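Local coordinates for metallophosphoesterase TT1561-like domain-containing protein (Aquifex aeolicus, PDB 2YVT) that is of unknown function but belongs to the calcineurin-like metallophosphoesterase superfamily and so probably hydrolyses phosphate esters with the help of bound metal ions, at residues K44-A47 with L48-Y52; K65-H68 with E69-Y73. All coordinates share one frame; numbering follows the deposited sequence.

Contact 1 (K44-A47 with L48-Y52); sequences KNEA and LEKEY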
loop_
_atom_site.group_PDB
_atom_site.type_symbol
_atom_site.label_atom_id
_atom_site.label_comp_id
_atom_site.label_asym_id
_atom_site.label_seq_id
_atom_site.Cartn_x
_atom_site.Cartn_y
_atom_site.Cartn_z
ATOM N N LYS A 44 5.792 -7.853 -9.107
ATOM C CA LYS A 44 7.198 -8.127 -8.855
ATOM C C LYS A 44 8.038 -7.082 -9.601
ATOM O O LYS A 44 8.747 -6.295 -8.974
ATOM C CB LYS A 44 7.561 -9.539 -9.294
ATOM C CG LYS A 44 6.822 -10.641 -8.558
ATOM C CD LYS A 44 7.644 -11.924 -8.635
ATOM C CE LYS A 44 6.847 -13.075 -9.171
ATOM N NZ LYS A 44 7.756 -14.239 -9.399
ATOM N N ASN A 45 7.942 -7.081 -10.936
ATOM C CA ASN A 45 8.502 -6.025 -11.788
ATOM C C ASN A 45 10.003 -5.836 -11.571
ATOM O O ASN A 45 10.504 -4.709 -11.492
ATOM C CB ASN A 45 7.742 -4.706 -11.542
ATOM C CG ASN A 45 7.597 -3.847 -12.796
ATOM O OD1 ASN A 45 7.976 -4.241 -13.905
ATOM N ND2 ASN A 45 7.012 -2.663 -12.618
ATOM N N GLU A 46 10.721 -6.956 -11.480
ATOM C CA GLU A 46 12.126 -6.945 -11.077
ATOM C C GLU A 46 13.049 -6.277 -12.092
ATOM O O GLU A 46 13.992 -5.578 -11.712
ATOM C CB GLU A 46 12.596 -8.375 -10.809
ATOM C CG GLU A 46 11.924 -9.021 -9.609
ATOM C CD GLU A 46 12.445 -10.419 -9.324
ATOM O OE1 GLU A 46 13.679 -10.632 -9.416
ATOM O OE2 GLU A 46 11.615 -11.305 -9.004
ATOM N N ALA A 47 12.772 -6.492 -13.377
ATOM C CA ALA A 47 13.631 -5.977 -14.436
ATOM C C ALA A 47 13.680 -4.455 -14.420
ATOM O O ALA A 47 14.747 -3.856 -14.568
ATOM C CB ALA A 47 13.178 -6.485 -15.787
ATOM N N LEU A 48 12.527 -3.819 -14.224
ATOM C CA LEU A 48 12.514 -2.358 -14.208
ATOM C C LEU A 48 13.337 -1.822 -13.044
ATOM O O LEU A 48 14.110 -0.875 -13.206
ATOM C CB LEU A 48 11.081 -1.811 -14.153
ATOM C CG LEU A 48 10.429 -1.463 -15.494
ATOM C CD1 LEU A 48 10.263 -2.707 -16.349
ATOM C CD2 LEU A 48 9.082 -0.791 -15.260
ATOM N N GLU A 49 13.161 -2.420 -11.865
ATOM C CA GLU A 49 13.862 -1.949 -10.684
ATOM C C GLU A 49 15.365 -2.127 -10.849
ATOM O O GLU A 49 16.130 -1.218 -10.534
ATOM C CB GLU A 49 13.388 -2.669 -9.426
ATOM C CG GLU A 49 14.110 -2.196 -8.188
ATOM C CD GLU A 49 13.447 -2.652 -6.914
ATOM O OE1 GLU A 49 12.890 -3.776 -6.879
ATOM O OE2 GLU A 49 13.492 -1.875 -5.943
ATOM N N LYS A 50 15.772 -3.285 -11.359
ATOM C CA LYS A 50 17.195 -3.561 -11.542
ATOM C C LYS A 50 17.835 -2.592 -12.527
ATOM O O LYS A 50 18.938 -2.113 -12.280
ATOM C CB LYS A 50 17.432 -5.003 -11.994
ATOM C CG LYS A 50 17.255 -6.042 -10.893
ATOM C CD LYS A 50 17.592 -7.434 -11.409
ATOM C CE LYS A 50 17.238 -8.506 -10.391
ATOM N NZ LYS A 50 18.213 -8.557 -9.266
ATOM N N GLU A 51 17.140 -2.281 -13.624
ATOM C CA GLU A 51 17.696 -1.333 -14.595
ATOM C C GLU A 51 17.883 0.046 -13.968
ATOM O O GLU A 51 18.923 0.682 -14.143
ATOM C CB GLU A 51 16.859 -1.250 -15.875
ATOM C CG GLU A 51 17.198 -0.043 -16.768
ATOM C CD GLU A 51 18.658 0.004 -17.239
ATOM O OE1 GLU A 51 19.332 -1.056 -17.301
ATOM O OE2 GLU A 51 19.124 1.120 -17.561
ATOM N N TYR A 52 16.871 0.496 -13.229
ATOM C CA TYR A 52 16.944 1.769 -12.528
ATOM C C TYR A 52 18.128 1.821 -11.558
ATOM O O TYR A 52 18.915 2.773 -11.585
ATOM C CB TYR A 52 15.629 2.028 -11.793
ATOM C CG TYR A 52 15.646 3.256 -10.915
ATOM C CD1 TYR A 52 15.461 4.529 -11.456
ATOM C CD2 TYR A 52 15.854 3.145 -9.542
ATOM C CE1 TYR A 52 15.473 5.655 -10.647
ATOM C CE2 TYR A 52 15.870 4.267 -8.726
ATOM C CZ TYR A 52 15.685 5.519 -9.289
ATOM O OH TYR A 52 15.698 6.632 -8.473
HETATM O O HOH W 1 11.119 -6.477 -7.540
HETATM O O HOH W 2 10.133 -5.678 -14.793
#
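At the N-terminus of helix 46-57, Asn45, Glu46 and Ala47 meet Leu48 to Glu51. Asn45 stands at the N-cap position, yet its side chain makes no capping bond; a water does part of that work instead. This water donates to Asn45 OD1 at 2.7 Å and accepts from Leu48 N at 3.1 Å, tying the amide to the first turn. The amide also lies across the branches of Leu48, with OD1 3.7 Å from Leu48 CD1 and ND2 3.8 Å from Leu48 CD2, while ND2 donates beyond the helix to Asn99 O. A second water donates to both Lys44 O and Glu49 OE1, bridging the two. That carboxylate oxygen also accepts a hydrogen bond from Asn99 ND2, and Glu49 gets there on an extended chain with CG anti to the backbone N (chi1 180°). In this calcineurin-like fold the helix follows strand 35-39 of the six-stranded sheet, and Lys50 N donates to Glu46 O in an i to i+4 bond of 2.9 Å, almost straight at 164°. Glu51 N repeats the pattern with Ala47 O. Around Glu46 O the aliphatic part of Lys50 packs closely, its CG 3.4 Å away, whereas Lys50 NZ remains 5.0 Å from Glu46 OE1, leaving the opposite charges near but not in contact. The carboxylate of Glu51 forms a salt bridge with Arg60.

Contact 2 (K65-H68 with E69-Y73); sequences KVIH and ENEHY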
loop_
_atom_site.group_PDB
_atom_site.type_symbol
_atom_site.label_atom_id
_atom_site.label_comp_id
_atom_site.label_asym_id
_atom_site.label_seq_id
_atom_site.Cartn_x
_atom_site.Cartn_y
_atom_site.Cartn_z
ATOM N N LYS A 65 14.048 1.432 -22.810
ATOM C CA LYS A 65 13.689 0.224 -23.556
ATOM C C LYS A 65 13.256 -0.889 -22.600
ATOM O O LYS A 65 12.389 -1.685 -22.936
ATOM C CB LYS A 65 14.848 -0.252 -24.439
ATOM C CG LYS A 65 15.233 0.717 -25.533
ATOM C CD LYS A 65 16.158 0.047 -26.540
ATOM C CE LYS A 65 16.520 0.993 -27.673
ATOM N NZ LYS A 65 15.367 1.255 -28.582
ATOM N N VAL A 66 13.838 -0.912 -21.398
ATOM C CA VAL A 66 13.449 -1.902 -20.380
ATOM C C VAL A 66 11.980 -1.728 -19.967
ATOM O O VAL A 66 11.254 -2.711 -19.783
ATOM C CB VAL A 66 14.401 -1.870 -19.150
ATOM C CG1 VAL A 66 13.928 -2.824 -18.066
ATOM C CG2 VAL A 66 15.815 -2.243 -19.578
ATOM N N ILE A 67 11.538 -0.475 -19.845
ATOM C CA ILE A 67 10.127 -0.211 -19.570
ATOM C C ILE A 67 9.274 -0.713 -20.729
ATOM O O ILE A 67 8.343 -1.492 -20.544
ATOM C CB ILE A 67 9.850 1.297 -19.345
ATOM C CG1 ILE A 67 10.605 1.803 -18.112
ATOM C CG2 ILE A 67 8.348 1.557 -19.216
ATOM C CD1 ILE A 67 10.574 3.314 -17.931
ATOM N N HIS A 68 9.618 -0.282 -21.936
ATOM C CA HIS A 68 8.797 -0.591 -23.093
ATOM C C HIS A 68 8.651 -2.099 -23.324
ATOM O O HIS A 68 7.552 -2.578 -23.612
ATOM C CB HIS A 68 9.332 0.145 -24.326
ATOM C CG HIS A 68 9.433 1.628 -24.136
ATOM N ND1 HIS A 68 10.420 2.387 -24.724
ATOM C CD2 HIS A 68 8.680 2.490 -23.410
ATOM C CE1 HIS A 68 10.269 3.652 -24.374
ATOM N NE2 HIS A 68 9.221 3.742 -23.576
ATOM N N GLU A 69 9.738 -2.850 -23.133
ATOM C CA GLU A 69 9.708 -4.294 -23.376
ATOM C C GLU A 69 8.967 -5.082 -22.293
ATOM O O GLU A 69 8.612 -6.248 -22.492
ATOM C CB GLU A 69 11.116 -4.851 -23.625
ATOM C CG GLU A 69 12.047 -4.885 -22.423
ATOM C CD GLU A 69 13.516 -4.975 -22.825
ATOM O OE1 GLU A 69 14.380 -4.953 -21.927
ATOM O OE2 GLU A 69 13.804 -5.070 -24.037
ATOM N N ASN A 70 8.710 -4.428 -21.161
ATOM C CA ASN A 70 7.971 -5.055 -20.065
ATOM C C ASN A 70 6.528 -4.563 -19.926
ATOM O O ASN A 70 5.778 -5.070 -19.093
ATOM C CB ASN A 70 8.743 -4.891 -18.747
ATOM C CG ASN A 70 9.937 -5.821 -18.655
ATOM O OD1 ASN A 70 11.085 -5.404 -18.825
ATOM N ND2 ASN A 70 9.672 -7.096 -18.412
ATOM N N GLU A 71 6.133 -3.594 -20.752
ATOM C CA GLU A 71 4.798 -3.000 -20.654
ATOM C C GLU A 71 3.667 -4.006 -20.820
ATOM O O GLU A 71 2.683 -3.942 -20.087
ATOM C CB GLU A 71 4.625 -1.840 -21.641
ATOM C CG GLU A 71 5.286 -0.561 -21.184
ATOM C CD GLU A 71 5.128 0.572 -22.176
ATOM O OE1 GLU A 71 4.283 0.460 -23.094
ATOM O OE2 GLU A 71 5.849 1.581 -22.030
ATOM N N HIS A 72 3.795 -4.933 -21.775
ATOM C CA HIS A 72 2.741 -5.918 -21.983
ATOM C C HIS A 72 2.489 -6.751 -20.718
ATOM O O HIS A 72 1.330 -6.921 -20.306
ATOM C CB HIS A 72 3.038 -6.818 -23.187
ATOM C CG HIS A 72 1.919 -7.759 -23.510
ATOM N ND1 HIS A 72 1.859 -9.039 -23.007
ATOM C CD2 HIS A 72 0.798 -7.593 -24.252
ATOM C CE1 HIS A 72 0.759 -9.631 -23.439
ATOM N NE2 HIS A 72 0.096 -8.773 -24.194
ATOM N N TYR A 73 3.572 -7.239 -20.106
ATOM C CA TYR A 73 3.507 -7.992 -18.837
ATOM C C TYR A 73 2.884 -7.157 -17.714
ATOM O O TYR A 73 2.004 -7.634 -16.989
ATOM C CB TYR A 73 4.900 -8.512 -18.424
ATOM C CG TYR A 73 5.189 -8.461 -16.924
ATOM C CD1 TYR A 73 4.617 -9.385 -16.046
ATOM C CD2 TYR A 73 6.042 -7.486 -16.391
ATOM C CE1 TYR A 73 4.874 -9.337 -14.673
ATOM C CE2 TYR A 73 6.311 -7.423 -15.009
ATOM C CZ TYR A 73 5.723 -8.353 -14.164
ATOM O OH TYR A 73 5.986 -8.311 -12.810
HETATM O O HOH W 3 5.828 -4.848 -23.835
#
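A local contact at the surface, within the first turns of helix 65-86, brings Lys65 to His68 against Glu69, Asn70 and Glu71. Glu69 N donates to Lys65 O at 2.9 Å in a regular i to i+4 bond, but the pattern then shifts. Asn70 N bonds Ile67 O, three residues back, at 3.0 Å, approaching from above the carbonyl plane, and reaches Val66 O only weakly. Glu71 N likewise makes a weak bond to His68 O. The helix is kinked here: the amides of His72 and Tyr73 have no bond to the preceding turn, and a water spans the break, donating to His68 O and accepting from His72 N, each at 2.9 Å. Glu69 folds back over the chain because its CG sits between the backbone N and the carbonyl carbon (chi1 70°), which brings OE1 to 3.5 Å from Val66 CA. Elsewhere on the helix, Glu71 OE2 meets the His68 ring edge in its plane, 3.3 Å from CD2, with carboxylate and ring perpendicular; the same oxygen touches Ile67 CG2 at 3.8 Å. With an alanine at Glu71, His68 CD2 and Ile67 CG2 are likely to lose their shared carboxylate neighbour.

In the fold
Contact 1 spans the start of helix 46-57 and contact 2 lies in the first turns of the next helix, 65-86; their centres are about 10 Å apart. Contact 1 is partly buried, with Asn45 and Leu48 buried and with Asn45 and Glu49 both hydrogen-bonded to Asn99; contact 2 is more superficial, Ile67 being its buried member, packed on Pro102 and Phe152. The chemistry differs accordingly: waters serve the N-cap side chain and Glu49 in the first, whereas in the second a water spans a break in the backbone bonding. The helices meet where Leu48 CD1 packs 3.6 Å from both Val66 O and Asn70 CB, and Tyr73 OH probably hydrogen-bonds Asn45 N at 3.0 Å.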